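Local coordinates for glucose-6-phosphate 1-dehydrogenase (Kluyveromyces lactis, PDB 7E6I), which catalyses the oxidation of D-glucose 6-phosphate to 6-phospho-D-glucono-1,5-lactone with NADP(+), the first step of the oxidative pentose phosphate pathway, at residues 11-16 with 121-126; 26-31 with 414-419; 45-50 with 85-90; 131-136 with 171-176; 146-151 with 177-182. One frame throughout, in Å; residues are numbered along the deposited sequence.

Contact 1. Residues 11-16 with 121-126; sequences ITIFGA and YLALPP
Ile13 and Phe14 run beside Tyr121 and Leu122 as neighbouring parallel strands, and the contact is tight in two places: along their backbones and where Leu124 covers Gly15. Tyr121 N donates to Thr12 O at 2.8 Å, and Phe14 N to Tyr121 O at the same 2.8 Å. Tyr121 O also meets Ile13 CA at 3.4 Å, a CA-H...O contact beside the N-H bond. Leu124, whose CG stands anti to its carbonyl carbon (chi1 -65°), spreads its two methyls over the turn: CD2 lies 3.6 Å from Gly15 CA and CD1 3.8 Å from Phe14 CB. A CB on Gly15 would run into Ala123 O. The loose side begins where the ladder frays beyond Leu122: the bond from Ala123 N to Phe14 O is weak, with an angle of 134° at the hydrogen, and Ala123 centres an inverse gamma turn. A water there donates to Ala123 O at 3.3 Å and weakly to Gly15 O, where Gly15 probably belongs to the NADP(+) site. In the Rossmann-type sheet, Ile13 and Tyr121 face helix 19-34, Phe14 and Leu122 face helix 126-139, and strands 43-48 and 146-152 flank the pair.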
# COMPACT_ATOMS: atom_id res chain seq x y z
N ILE A 11 -5.29 6.12 22.30
CA ILE A 11 -4.48 6.12 21.10
C ILE A 11 -3.43 7.20 21.26
O ILE A 11 -3.77 8.39 21.35
CB ILE A 11 -5.35 6.35 19.85
CG1 ILE A 11 -6.35 5.20 19.68
CG2 ILE A 11 -4.50 6.51 18.62
CD1 ILE A 11 -7.49 5.53 18.70
N THR A 12 -2.16 6.81 21.30
CA THR A 12 -1.05 7.76 21.31
C THR A 12 -0.41 7.79 19.93
O THR A 12 0.03 6.75 19.42
CB THR A 12 -0.01 7.40 22.36
OG1 THR A 12 -0.65 7.17 23.62
CG2 THR A 12 0.99 8.52 22.51
N ILE A 13 -0.32 8.98 19.34
CA ILE A 13 0.30 9.19 18.03
C ILE A 13 1.67 9.81 18.27
O ILE A 13 1.78 11.02 18.53
CB ILE A 13 -0.55 10.06 17.11
CG1 ILE A 13 -1.91 9.42 16.83
CG2 ILE A 13 0.16 10.30 15.78
CD1 ILE A 13 -2.95 9.79 17.86
N PHE A 14 2.72 9.01 18.16
CA PHE A 14 4.07 9.52 18.25
C PHE A 14 4.46 10.22 16.95
O PHE A 14 4.03 9.83 15.86
CB PHE A 14 5.05 8.40 18.57
CG PHE A 14 5.07 8.02 20.03
CD1 PHE A 14 4.12 7.15 20.54
CD2 PHE A 14 6.04 8.52 20.87
CE1 PHE A 14 4.15 6.79 21.89
CE2 PHE A 14 6.07 8.17 22.21
CZ PHE A 14 5.12 7.30 22.72
N GLY A 15 5.29 11.25 17.08
CA GLY A 15 5.59 12.10 15.94
C GLY A 15 4.45 13.02 15.59
O GLY A 15 4.29 13.39 14.43
N ALA A 16 3.64 13.41 16.58
CA ALA A 16 2.35 14.03 16.31
C ALA A 16 2.46 15.35 15.56
O ALA A 16 1.48 15.77 14.93
CB ALA A 16 1.59 14.24 17.61
N TYR A 121 0.40 4.65 17.56
CA TYR A 121 0.67 4.91 16.15
C TYR A 121 2.00 5.64 16.03
O TYR A 121 2.15 6.76 16.54
CB TYR A 121 -0.46 5.73 15.52
CG TYR A 121 -0.45 5.69 14.01
CD1 TYR A 121 0.64 6.19 13.28
CD2 TYR A 121 -1.51 5.14 13.30
CE1 TYR A 121 0.67 6.14 11.90
CE2 TYR A 121 -1.50 5.08 11.92
CZ TYR A 121 -0.41 5.58 11.22
OH TYR A 121 -0.41 5.52 9.84
N LEU A 122 2.97 5.03 15.34
CA LEU A 122 4.34 5.55 15.30
C LEU A 122 4.58 6.27 13.97
O LEU A 122 5.19 5.73 13.04
CB LEU A 122 5.34 4.42 15.52
CG LEU A 122 5.74 4.04 16.95
CD1 LEU A 122 4.54 3.88 17.85
CD2 LEU A 122 6.56 2.77 16.92
N ALA A 123 4.13 7.52 13.89
CA ALA A 123 4.25 8.30 12.66
C ALA A 123 5.66 8.88 12.53
O ALA A 123 5.88 10.09 12.49
CB ALA A 123 3.21 9.41 12.63
N LEU A 124 6.63 7.98 12.45
CA LEU A 124 8.04 8.33 12.56
C LEU A 124 8.82 7.50 11.55
O LEU A 124 8.34 6.45 11.10
CB LEU A 124 8.56 8.06 13.98
CG LEU A 124 7.96 8.89 15.11
CD1 LEU A 124 8.22 8.26 16.45
CD2 LEU A 124 8.54 10.29 15.06
N PRO A 125 10.01 7.94 11.17
CA PRO A 125 10.88 7.11 10.33
C PRO A 125 11.48 5.99 11.15
O PRO A 125 11.55 6.07 12.38
CB PRO A 125 11.95 8.10 9.85
CG PRO A 125 12.00 9.13 10.92
CD PRO A 125 10.62 9.26 11.46
N PRO A 126 11.95 4.92 10.49
CA PRO A 126 12.43 3.75 11.26
C PRO A 126 13.58 4.06 12.20
O PRO A 126 13.69 3.41 13.25
CB PRO A 126 12.84 2.77 10.16
CG PRO A 126 12.06 3.19 8.96
CD PRO A 126 11.94 4.67 9.05
O HOH W 1 4.41 12.69 11.18

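Contact 2. Residues 26-31 with 414-419; sequences FPALFG and AYESLI
Glu416 turns its CG anti to its own carbonyl carbon (chi1 -72°) and then runs extended, which lays its methylene chain against Ala28 and carries the carboxylate toward Gly31. The motif is a helix-helix crossing: the axes of 26-31 and 414-419 approach to 8.3 Å at a signed angle of -68°, joining the first helix of the Rossmann-type NAD-binding part to a helix of the C-terminal part. Ala28 CB points into this crossing and is its central contact. It lies 3.6 Å from Glu416 CG, 3.8 Å from Tyr415 CB and 4.1 Å from Ile419 CD1, so three side chains of one helix converge on a single methyl of the other. Glu416 CG also sits 3.3 Å from Ala28 O, a close approach of aliphatic carbon to helix backbone. At the end of the chain OE1 reaches 3.8 Å from Gly31 CA; a CB on Gly31 would collide with that oxygen. The other carboxylate oxygen, OE2, turns back to accept a hydrogen bond from Glu413 N, just before its own helix. An alanine in place of Glu416 would probably open a gap beside Ala28 and leave Glu413 N without its acceptor. Tyr415 touches Ala28 through CB alone, while its ring leads off toward Leu20, of the probable NADP(+) site, and His183, which lines the sugar phosphate pocket. On the flank next to strand 10-14, Leu29 starts away from the crossing but returns at its tip, where CD2 lies 4.2 Å from Ile419 CG2.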
# COMPACT_ATOMS: atom_id res chain seq x y z
N PHE A 26 -4.31 11.96 12.01
CA PHE A 26 -5.40 12.63 12.70
C PHE A 26 -6.61 12.80 11.80
O PHE A 26 -7.74 12.55 12.25
CB PHE A 26 -4.92 13.97 13.28
CG PHE A 26 -4.25 13.81 14.61
CD1 PHE A 26 -4.99 13.80 15.78
CD2 PHE A 26 -2.88 13.61 14.69
CE1 PHE A 26 -4.37 13.63 17.01
CE2 PHE A 26 -2.25 13.43 15.91
CZ PHE A 26 -3.01 13.45 17.08
N PRO A 27 -6.45 13.20 10.53
CA PRO A 27 -7.64 13.21 9.65
C PRO A 27 -8.32 11.85 9.55
O PRO A 27 -9.55 11.79 9.47
CB PRO A 27 -7.07 13.69 8.31
CG PRO A 27 -5.91 14.54 8.69
CD PRO A 27 -5.30 13.84 9.88
N ALA A 28 -7.55 10.75 9.57
CA ALA A 28 -8.17 9.43 9.51
C ALA A 28 -8.92 9.12 10.80
O ALA A 28 -10.02 8.56 10.77
CB ALA A 28 -7.13 8.35 9.23
N LEU A 29 -8.31 9.46 11.94
CA LEU A 29 -9.01 9.27 13.21
C LEU A 29 -10.32 10.04 13.23
O LEU A 29 -11.32 9.55 13.75
CB LEU A 29 -8.13 9.73 14.37
CG LEU A 29 -7.12 8.71 14.88
CD1 LEU A 29 -6.20 9.35 15.91
CD2 LEU A 29 -7.87 7.55 15.48
N PHE A 30 -10.33 11.24 12.65
CA PHE A 30 -11.55 12.04 12.64
C PHE A 30 -12.61 11.39 11.76
O PHE A 30 -13.77 11.27 12.16
CB PHE A 30 -11.26 13.46 12.18
CG PHE A 30 -12.50 14.25 11.91
CD1 PHE A 30 -13.43 14.47 12.93
CD2 PHE A 30 -12.77 14.74 10.64
CE1 PHE A 30 -14.60 15.18 12.68
CE2 PHE A 30 -13.92 15.45 10.39
CZ PHE A 30 -14.84 15.67 11.41
N GLY A 31 -12.23 10.99 10.55
CA GLY A 31 -13.17 10.33 9.66
C GLY A 31 -13.85 9.15 10.31
O GLY A 31 -15.06 8.98 10.21
N ALA A 414 -7.72 4.91 2.96
CA ALA A 414 -6.87 3.79 3.34
C ALA A 414 -6.54 3.80 4.83
O ALA A 414 -6.74 2.80 5.53
CB ALA A 414 -5.58 3.81 2.51
N TYR A 415 -6.07 4.94 5.34
CA TYR A 415 -5.66 4.98 6.74
C TYR A 415 -6.85 4.85 7.67
O TYR A 415 -6.70 4.30 8.77
CB TYR A 415 -4.91 6.27 7.02
CG TYR A 415 -3.55 6.25 6.45
CD1 TYR A 415 -2.59 5.37 6.93
CD2 TYR A 415 -3.20 7.10 5.41
CE1 TYR A 415 -1.33 5.33 6.40
CE2 TYR A 415 -1.94 7.08 4.87
CZ TYR A 415 -1.01 6.20 5.37
OH TYR A 415 0.26 6.19 4.83
N GLU A 416 -8.02 5.35 7.28
CA GLU A 416 -9.22 5.13 8.08
C GLU A 416 -9.52 3.64 8.19
O GLU A 416 -9.70 3.11 9.29
CB GLU A 416 -10.40 5.90 7.49
CG GLU A 416 -10.27 7.40 7.72
CD GLU A 416 -11.00 8.26 6.69
OE1 GLU A 416 -10.89 9.51 6.79
OE2 GLU A 416 -11.67 7.70 5.79
N SER A 417 -9.56 2.96 7.05
CA SER A 417 -9.81 1.52 7.05
C SER A 417 -8.77 0.79 7.89
O SER A 417 -9.11 -0.14 8.64
CB SER A 417 -9.82 1.01 5.61
OG SER A 417 -9.83 -0.41 5.55
N LEU A 418 -7.51 1.21 7.79
CA LEU A 418 -6.43 0.45 8.40
C LEU A 418 -6.41 0.64 9.91
O LEU A 418 -6.18 -0.32 10.66
CB LEU A 418 -5.10 0.86 7.78
CG LEU A 418 -4.83 0.19 6.42
CD1 LEU A 418 -3.59 0.77 5.76
CD2 LEU A 418 -4.72 -1.31 6.58
N ILE A 419 -6.62 1.87 10.39
CA ILE A 419 -6.66 2.10 11.83
C ILE A 419 -7.83 1.35 12.45
O ILE A 419 -7.68 0.69 13.49
CB ILE A 419 -6.74 3.61 12.12
CG1 ILE A 419 -5.39 4.28 11.85
CG2 ILE A 419 -7.18 3.86 13.55
CD1 ILE A 419 -5.44 5.78 11.88

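Contact 3. Residues 45-50 with 85-90; sequences IGYARS and SYHAGP
The Tyr86 ring takes Gly46 O over one face, 3.3 Å above the plane and offset toward the rim, while Ala88 CB lies at its edge in plane. Tyr47 has Pro90 O at its edge, also in plane, and meets His87 obliquely, the two ring planes 38° apart. Those two side chains run side by side, and Tyr47 CE2 comes 3.8 Å from His87 CD2. CG of Tyr47 is anti to the backbone N (chi1 -176°), and the ring beyond it lies beside His87 with its hydroxyl at the loop after strand 84-88. This OH donates to Pro90 O at 2.6 Å from 43° out of the carbonyl plane. Tyr86 makes the reciprocal bond, its OH donating to Ser50 O at 2.7 Å, and so each strand's tyrosine holds the loop that follows the other strand. A phenylalanine in place of Tyr47 would probably leave Pro90 O without this donor and the loop after strand 84-88 less firmly held. Between the rings runs the parallel ladder: Gly46 N to Ser85 O is 2.8 Å, His87 N to Gly46 O 2.9 Å and Gly89 N to Ala48 O 3.0 Å, with a weak bond from Ala48 N to His87 O. His87 NE2 is hydrogen-bonded to Glu99 OE1 of helix 94-110. The two hydroxyl bonds extend the pairing past the ladder into the loops after both strands, the one after 43-48 carrying Arg49, which probably binds NADP(+).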
# COMPACT_ATOMS: atom_id res chain seq x y z
N ILE A 45 -3.89 11.06 22.23
CA ILE A 45 -2.72 11.77 22.76
C ILE A 45 -1.66 11.88 21.66
O ILE A 45 -1.19 10.86 21.14
CB ILE A 45 -2.12 11.06 23.97
CG1 ILE A 45 -3.15 10.88 25.09
CG2 ILE A 45 -0.92 11.82 24.47
CD1 ILE A 45 -2.63 10.02 26.22
N GLY A 46 -1.25 13.11 21.35
CA GLY A 46 -0.17 13.35 20.43
C GLY A 46 1.11 13.63 21.19
O GLY A 46 1.16 14.54 22.02
N TYR A 47 2.16 12.87 20.88
CA TYR A 47 3.46 12.97 21.54
C TYR A 47 4.52 13.35 20.50
O TYR A 47 4.56 12.76 19.42
CB TYR A 47 3.81 11.64 22.22
CG TYR A 47 5.09 11.58 23.05
CD1 TYR A 47 6.34 11.65 22.45
CD2 TYR A 47 5.04 11.38 24.42
CE1 TYR A 47 7.50 11.57 23.20
CE2 TYR A 47 6.20 11.30 25.18
CZ TYR A 47 7.42 11.40 24.57
OH TYR A 47 8.57 11.32 25.32
N ALA A 48 5.36 14.33 20.85
CA ALA A 48 6.51 14.73 20.04
C ALA A 48 7.45 15.57 20.91
O ALA A 48 7.13 15.92 22.05
CB ALA A 48 6.09 15.50 18.78
N ARG A 49 8.63 15.88 20.36
CA ARG A 49 9.66 16.58 21.14
C ARG A 49 9.31 18.05 21.34
O ARG A 49 9.53 18.59 22.43
CB ARG A 49 11.03 16.44 20.48
CG ARG A 49 11.35 15.02 19.95
CD ARG A 49 12.08 14.98 18.58
NE ARG A 49 11.57 15.91 17.57
CZ ARG A 49 10.44 15.77 16.85
NH1 ARG A 49 9.64 14.72 17.05
NH2 ARG A 49 10.08 16.68 15.98
N SER A 50 8.79 18.71 20.31
CA SER A 50 8.47 20.13 20.40
C SER A 50 7.48 20.39 21.53
O SER A 50 6.76 19.50 21.99
CB SER A 50 7.87 20.67 19.11
OG SER A 50 8.79 20.63 18.04
N SER A 85 -5.31 15.60 22.86
CA SER A 85 -4.43 16.35 23.74
C SER A 85 -2.99 16.10 23.31
O SER A 85 -2.72 15.26 22.44
CB SER A 85 -4.65 15.97 25.20
OG SER A 85 -3.95 14.78 25.52
N TYR A 86 -2.05 16.83 23.94
CA TYR A 86 -0.63 16.79 23.58
C TYR A 86 0.25 16.61 24.80
O TYR A 86 0.00 17.20 25.86
CB TYR A 86 -0.21 18.05 22.83
CG TYR A 86 1.20 18.00 22.25
CD1 TYR A 86 1.41 17.70 20.91
CD2 TYR A 86 2.32 18.27 23.05
CE1 TYR A 86 2.70 17.67 20.37
CE2 TYR A 86 3.61 18.23 22.51
CZ TYR A 86 3.79 17.93 21.18
OH TYR A 86 5.07 17.89 20.63
N HIS A 87 1.29 15.81 24.65
CA HIS A 87 2.34 15.69 25.64
C HIS A 87 3.67 15.79 24.92
O HIS A 87 3.88 15.13 23.90
CB HIS A 87 2.26 14.37 26.42
CG HIS A 87 3.25 14.29 27.54
ND1 HIS A 87 3.05 14.89 28.76
CD2 HIS A 87 4.48 13.71 27.60
CE1 HIS A 87 4.10 14.67 29.54
NE2 HIS A 87 4.98 13.96 28.85
N ALA A 88 4.57 16.62 25.45
CA ALA A 88 5.89 16.82 24.87
C ALA A 88 6.93 16.01 25.63
O ALA A 88 6.82 15.77 26.84
CB ALA A 88 6.28 18.30 24.88
N GLY A 89 7.97 15.60 24.91
CA GLY A 89 9.03 14.84 25.51
C GLY A 89 9.93 14.23 24.46
O GLY A 89 9.56 14.11 23.28
N PRO A 90 11.14 13.85 24.85
CA PRO A 90 12.06 13.22 23.91
C PRO A 90 11.66 11.78 23.64
O PRO A 90 11.01 11.13 24.47
CB PRO A 90 13.41 13.31 24.62
CG PRO A 90 13.06 13.30 26.08
CD PRO A 90 11.70 13.92 26.22

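Contact 4. Residues 131-136 with 171-176; sequences DVCSKL and PLFSED
Cys133 sets its sulfur beside the ring of Phe173, the least ordinary feature of an otherwise apolar contact. SG lies 5.2 Å from the ring centroid and 67° off the ring normal, an oblique sulfur-aromatic approach. The rest of Cys133 follows the same ring: CB is at its edge, in plane, 3.9 Å from Phe173 CE2, and the backbone Cys133 O comes obliquely to 3.6 Å from that same CE2. One turn on, Leu136 CB meets the edge at 4.1 Å from Phe173 CZ, so the ring is met by successive turns of the helix. CB of Phe173 already heads for the helix, and CG, anti to the carbonyl carbon (chi1 -72°), starts the ring on that side. Leu172 packs alongside through one methyl. Its CD1 lies 3.8 Å from Cys133 CB and 3.6 Å from Ser134 N, and the same methyl also touches Ser134 OG, whose hydrogen bond goes to Ile130 O within the helix. The two segments share no hydrogen bond, and packing alone joins them. Polar ties lie at the loop's far end, where Ser174 N is bonded to Glu177 and Glu175 to Asp433 N. Within the Rossmann-type domain, the contact sets helix 126-139 against the irregular connection between helix 159-169 and strand 178-181. Cys133 also touches Leu169 of helix 159-169, and the inner side of helix 126-139 lies on strand 117-122 of the parallel sheet, where Cys133 meets Leu122 and Leu136 meets Phe120.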
# COMPACT_ATOMS: atom_id res chain seq x y z
N ASP A 131 14.04 3.19 18.92
CA ASP A 131 14.14 3.88 20.19
C ASP A 131 12.79 3.91 20.89
O ASP A 131 12.68 3.48 22.04
CB ASP A 131 14.71 5.29 20.00
CG ASP A 131 16.14 5.28 19.50
OD1 ASP A 131 16.74 4.18 19.49
OD2 ASP A 131 16.69 6.35 19.12
N VAL A 132 11.75 4.37 20.19
CA VAL A 132 10.43 4.47 20.82
C VAL A 132 9.92 3.10 21.24
O VAL A 132 9.33 2.95 22.32
CB VAL A 132 9.44 5.18 19.89
CG1 VAL A 132 8.06 5.27 20.57
CG2 VAL A 132 9.96 6.55 19.50
N CYS A 133 10.13 2.09 20.41
CA CYS A 133 9.67 0.75 20.76
C CYS A 133 10.36 0.25 22.03
O CYS A 133 9.71 -0.26 22.94
CB CYS A 133 9.88 -0.21 19.60
SG CYS A 133 8.61 -0.01 18.30
N SER A 134 11.69 0.41 22.10
CA SER A 134 12.41 0.14 23.34
C SER A 134 11.76 0.85 24.52
O SER A 134 11.42 0.23 25.53
CB SER A 134 13.87 0.58 23.22
OG SER A 134 14.53 -0.15 22.21
N LYS A 135 11.57 2.16 24.39
CA LYS A 135 11.05 2.94 25.51
C LYS A 135 9.66 2.47 25.93
O LYS A 135 9.39 2.28 27.12
CB LYS A 135 11.04 4.42 25.14
CG LYS A 135 12.42 5.01 24.95
CD LYS A 135 13.16 5.12 26.26
CE LYS A 135 14.66 5.08 26.03
NZ LYS A 135 15.38 4.38 27.12
N LEU A 136 8.76 2.26 24.96
CA LEU A 136 7.44 1.73 25.28
C LEU A 136 7.54 0.39 26.00
O LEU A 136 6.80 0.13 26.96
CB LEU A 136 6.60 1.57 24.02
CG LEU A 136 6.10 2.83 23.32
CD1 LEU A 136 5.50 2.43 21.97
CD2 LEU A 136 5.09 3.54 24.19
N PRO A 171 12.39 -8.81 19.73
CA PRO A 171 12.36 -8.98 21.19
C PRO A 171 11.51 -7.96 21.90
O PRO A 171 11.23 -8.13 23.09
CB PRO A 171 13.83 -8.86 21.60
CG PRO A 171 14.59 -9.14 20.35
CD PRO A 171 13.76 -8.53 19.27
N LEU A 172 11.07 -6.91 21.22
CA LEU A 172 10.27 -5.88 21.86
C LEU A 172 8.78 -6.13 21.69
O LEU A 172 8.04 -6.04 22.67
CB LEU A 172 10.63 -4.49 21.31
CG LEU A 172 12.13 -4.21 21.23
CD1 LEU A 172 12.44 -2.84 20.62
CD2 LEU A 172 12.72 -4.33 22.62
N PHE A 173 8.33 -6.42 20.47
CA PHE A 173 6.91 -6.59 20.20
C PHE A 173 6.71 -7.77 19.26
O PHE A 173 7.40 -7.88 18.24
CB PHE A 173 6.31 -5.33 19.59
CG PHE A 173 6.18 -4.21 20.56
CD1 PHE A 173 5.18 -4.24 21.53
CD2 PHE A 173 7.08 -3.16 20.54
CE1 PHE A 173 5.06 -3.22 22.45
CE2 PHE A 173 6.97 -2.12 21.46
CZ PHE A 173 5.96 -2.14 22.42
N SER A 174 5.78 -8.65 19.61
CA SER A 174 5.48 -9.82 18.80
C SER A 174 4.66 -9.44 17.57
O SER A 174 4.11 -8.34 17.46
CB SER A 174 4.72 -10.83 19.63
OG SER A 174 3.43 -10.31 19.87
N GLU A 175 4.56 -10.40 16.64
CA GLU A 175 3.75 -10.20 15.45
C GLU A 175 2.31 -9.87 15.81
O GLU A 175 1.65 -9.11 15.09
CB GLU A 175 3.82 -11.44 14.56
CG GLU A 175 5.18 -11.63 13.89
CD GLU A 175 5.60 -10.42 13.07
OE1 GLU A 175 4.82 -10.00 12.18
OE2 GLU A 175 6.71 -9.88 13.31
N ASP A 176 1.81 -10.39 16.93
CA ASP A 176 0.43 -10.13 17.33
C ASP A 176 0.19 -8.68 17.74
O ASP A 176 -0.91 -8.17 17.55
CB ASP A 176 0.03 -11.07 18.46
CG ASP A 176 -0.55 -12.37 17.95
OD1 ASP A 176 -1.53 -12.33 17.16
OD2 ASP A 176 -0.01 -13.43 18.32

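Contact 5. Residues 146-151 with 177-182; sequences IQRVIV and ELFRID
Ile150 and Ile181 meet at the apolar centre, with CG2 of Ile150 only 3.5 Å from CD1 of Ile181. On the same face Ile150 CG1 lies 3.9 Å from Phe179 CB; on the opposite face Val149 CG1 and Leu178 CD1 lie side by side, 3.9 Å apart. Further out, the extended chain of Arg148 passes the CE1 corner of the Phe179 ring obliquely, its CD 3.6 Å from Phe179 CE1. The guanidinium is turned 58° from the ring plane, and its NH2 is hydrogen-bonded to Thr3 O. Four backbone bonds tie the strands: Val149 N to Glu177 O, Phe179 N to Val149 O, Val151 N to Phe179 O and Ile181 N to Val151 O. At the polar edge a water accepts from Gln147 N at 2.9 Å and from Gln147 NE2 at 3.0 Å, and donates to Glu177 OE1 at 2.9 Å. Tyr141 OH also bonds to Glu177 OE1, and Gln147 NE2 to Thr142 O. Asp182, just past the pairing, is bonded to His245, the probable proton acceptor. This is the strand pair of a beta-alpha-beta crossover, strand 146-152, helix 159-169 and strand 178-181, at the border of the Rossmann-type sheet.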
# COMPACT_ATOMS: atom_id res chain seq x y z
N ILE A 146 -3.70 -5.02 26.83
CA ILE A 146 -3.23 -5.33 25.49
C ILE A 146 -2.80 -4.03 24.81
O ILE A 146 -3.53 -3.03 24.85
CB ILE A 146 -4.29 -6.11 24.67
CG1 ILE A 146 -4.11 -5.89 23.17
CG2 ILE A 146 -5.70 -5.81 25.16
CD1 ILE A 146 -2.97 -6.74 22.55
N GLN A 147 -1.61 -4.04 24.22
CA GLN A 147 -1.08 -2.90 23.48
C GLN A 147 -0.74 -3.32 22.06
O GLN A 147 -0.26 -4.43 21.82
CB GLN A 147 0.17 -2.30 24.15
CG GLN A 147 1.16 -3.35 24.62
CD GLN A 147 1.00 -3.64 26.11
OE1 GLN A 147 0.93 -2.72 26.92
NE2 GLN A 147 0.92 -4.92 26.47
N ARG A 148 -0.99 -2.41 21.12
CA ARG A 148 -0.70 -2.63 19.71
C ARG A 148 0.05 -1.42 19.17
O ARG A 148 -0.30 -0.28 19.49
CB ARG A 148 -2.00 -2.84 18.92
CG ARG A 148 -2.72 -4.13 19.25
CD ARG A 148 -4.12 -4.18 18.65
NE ARG A 148 -4.86 -5.35 19.12
CZ ARG A 148 -6.18 -5.41 19.23
NH1 ARG A 148 -6.94 -4.37 18.90
NH2 ARG A 148 -6.74 -6.53 19.67
N VAL A 149 1.08 -1.65 18.38
CA VAL A 149 1.82 -0.54 17.78
C VAL A 149 1.74 -0.65 16.26
O VAL A 149 1.91 -1.73 15.69
CB VAL A 149 3.28 -0.47 18.29
CG1 VAL A 149 3.68 -1.72 19.06
CG2 VAL A 149 4.25 -0.14 17.16
N ILE A 150 1.44 0.48 15.62
CA ILE A 150 1.41 0.60 14.18
C ILE A 150 2.70 1.26 13.72
O ILE A 150 3.08 2.33 14.23
CB ILE A 150 0.19 1.42 13.72
CG1 ILE A 150 -1.11 0.69 14.02
CG2 ILE A 150 0.29 1.72 12.24
CD1 ILE A 150 -2.30 1.61 14.03
N VAL A 151 3.38 0.64 12.76
CA VAL A 151 4.46 1.27 12.03
C VAL A 151 4.19 1.13 10.55
O VAL A 151 3.50 0.20 10.10
CB VAL A 151 5.85 0.69 12.38
CG1 VAL A 151 6.42 1.41 13.60
CG2 VAL A 151 5.78 -0.80 12.60
N GLU A 177 1.21 -8.01 18.29
CA GLU A 177 1.11 -6.62 18.70
C GLU A 177 1.54 -5.63 17.62
O GLU A 177 1.21 -4.44 17.72
CB GLU A 177 1.96 -6.39 19.96
CG GLU A 177 1.64 -7.34 21.11
CD GLU A 177 2.75 -7.42 22.15
OE1 GLU A 177 2.44 -7.23 23.35
OE2 GLU A 177 3.92 -7.67 21.77
N LEU A 178 2.26 -6.10 16.60
CA LEU A 178 2.81 -5.27 15.54
C LEU A 178 1.83 -5.15 14.37
O LEU A 178 1.29 -6.16 13.90
CB LEU A 178 4.12 -5.88 15.05
CG LEU A 178 5.43 -5.15 15.27
CD1 LEU A 178 5.25 -3.97 16.23
CD2 LEU A 178 6.49 -6.13 15.74
N PHE A 179 1.61 -3.93 13.89
CA PHE A 179 0.74 -3.71 12.73
C PHE A 179 1.51 -2.89 11.71
O PHE A 179 1.51 -1.65 11.76
CB PHE A 179 -0.55 -3.03 13.15
CG PHE A 179 -1.51 -3.94 13.86
CD1 PHE A 179 -1.29 -4.32 15.18
CD2 PHE A 179 -2.65 -4.44 13.20
CE1 PHE A 179 -2.18 -5.16 15.83
CE2 PHE A 179 -3.54 -5.27 13.84
CZ PHE A 179 -3.31 -5.63 15.16
N ARG A 180 2.18 -3.58 10.77
CA ARG A 180 3.00 -2.94 9.75
C ARG A 180 2.13 -2.56 8.56
O ARG A 180 1.46 -3.40 7.97
CB ARG A 180 4.12 -3.87 9.28
CG ARG A 180 5.21 -4.16 10.29
CD ARG A 180 6.29 -5.02 9.65
NE ARG A 180 7.12 -5.73 10.62
CZ ARG A 180 6.72 -6.82 11.29
NH1 ARG A 180 5.51 -7.31 11.10
NH2 ARG A 180 7.54 -7.41 12.15
N ILE A 181 2.18 -1.30 8.19
CA ILE A 181 1.28 -0.73 7.21
C ILE A 181 1.97 -0.65 5.85
O ILE A 181 3.08 -0.11 5.72
CB ILE A 181 0.79 0.65 7.64
CG1 ILE A 181 -0.37 0.50 8.63
CG2 ILE A 181 0.36 1.48 6.42
CD1 ILE A 181 -1.04 1.82 8.96
N ASP A 182 1.30 -1.23 4.84
CA ASP A 182 1.40 -0.83 3.44
C ASP A 182 0.03 -0.26 3.09
O ASP A 182 -0.97 -0.99 3.11
CB ASP A 182 1.77 -2.04 2.57
CG ASP A 182 1.98 -1.68 1.11
OD1 ASP A 182 1.15 -0.94 0.52
OD2 ASP A 182 2.99 -2.17 0.54
O HOH W 2 -0.22 -6.59 24.26

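How the contacts relate
Contacts 3, 1 and 5 are successive steps across one parallel sheet: probable hydrogen bonds run from Ile13 N to Ile45 O (2.7 Å) between contacts 1 and 3, and from Leu122 N to Ile150 O (2.9 Å) between contacts 1 and 5. Contact 4 covers one face, Val132 CG1 lying 3.8 Å from Phe14 CD2, and joins contact 5 through the salt bridge of Glu175 OE2 with Arg180 NH2 at 2.9 Å. Contact 2 covers the other face, Tyr415 CE1 being 3.6 Å from Tyr121 OH. Bound glucose 6-phosphate lies about 7 Å from the side chain of Tyr415, 9 Å from that of Ile181 and 12 Å from that of Tyr121; contacts 1 and 3 hold probable NADP(+)-binding residues.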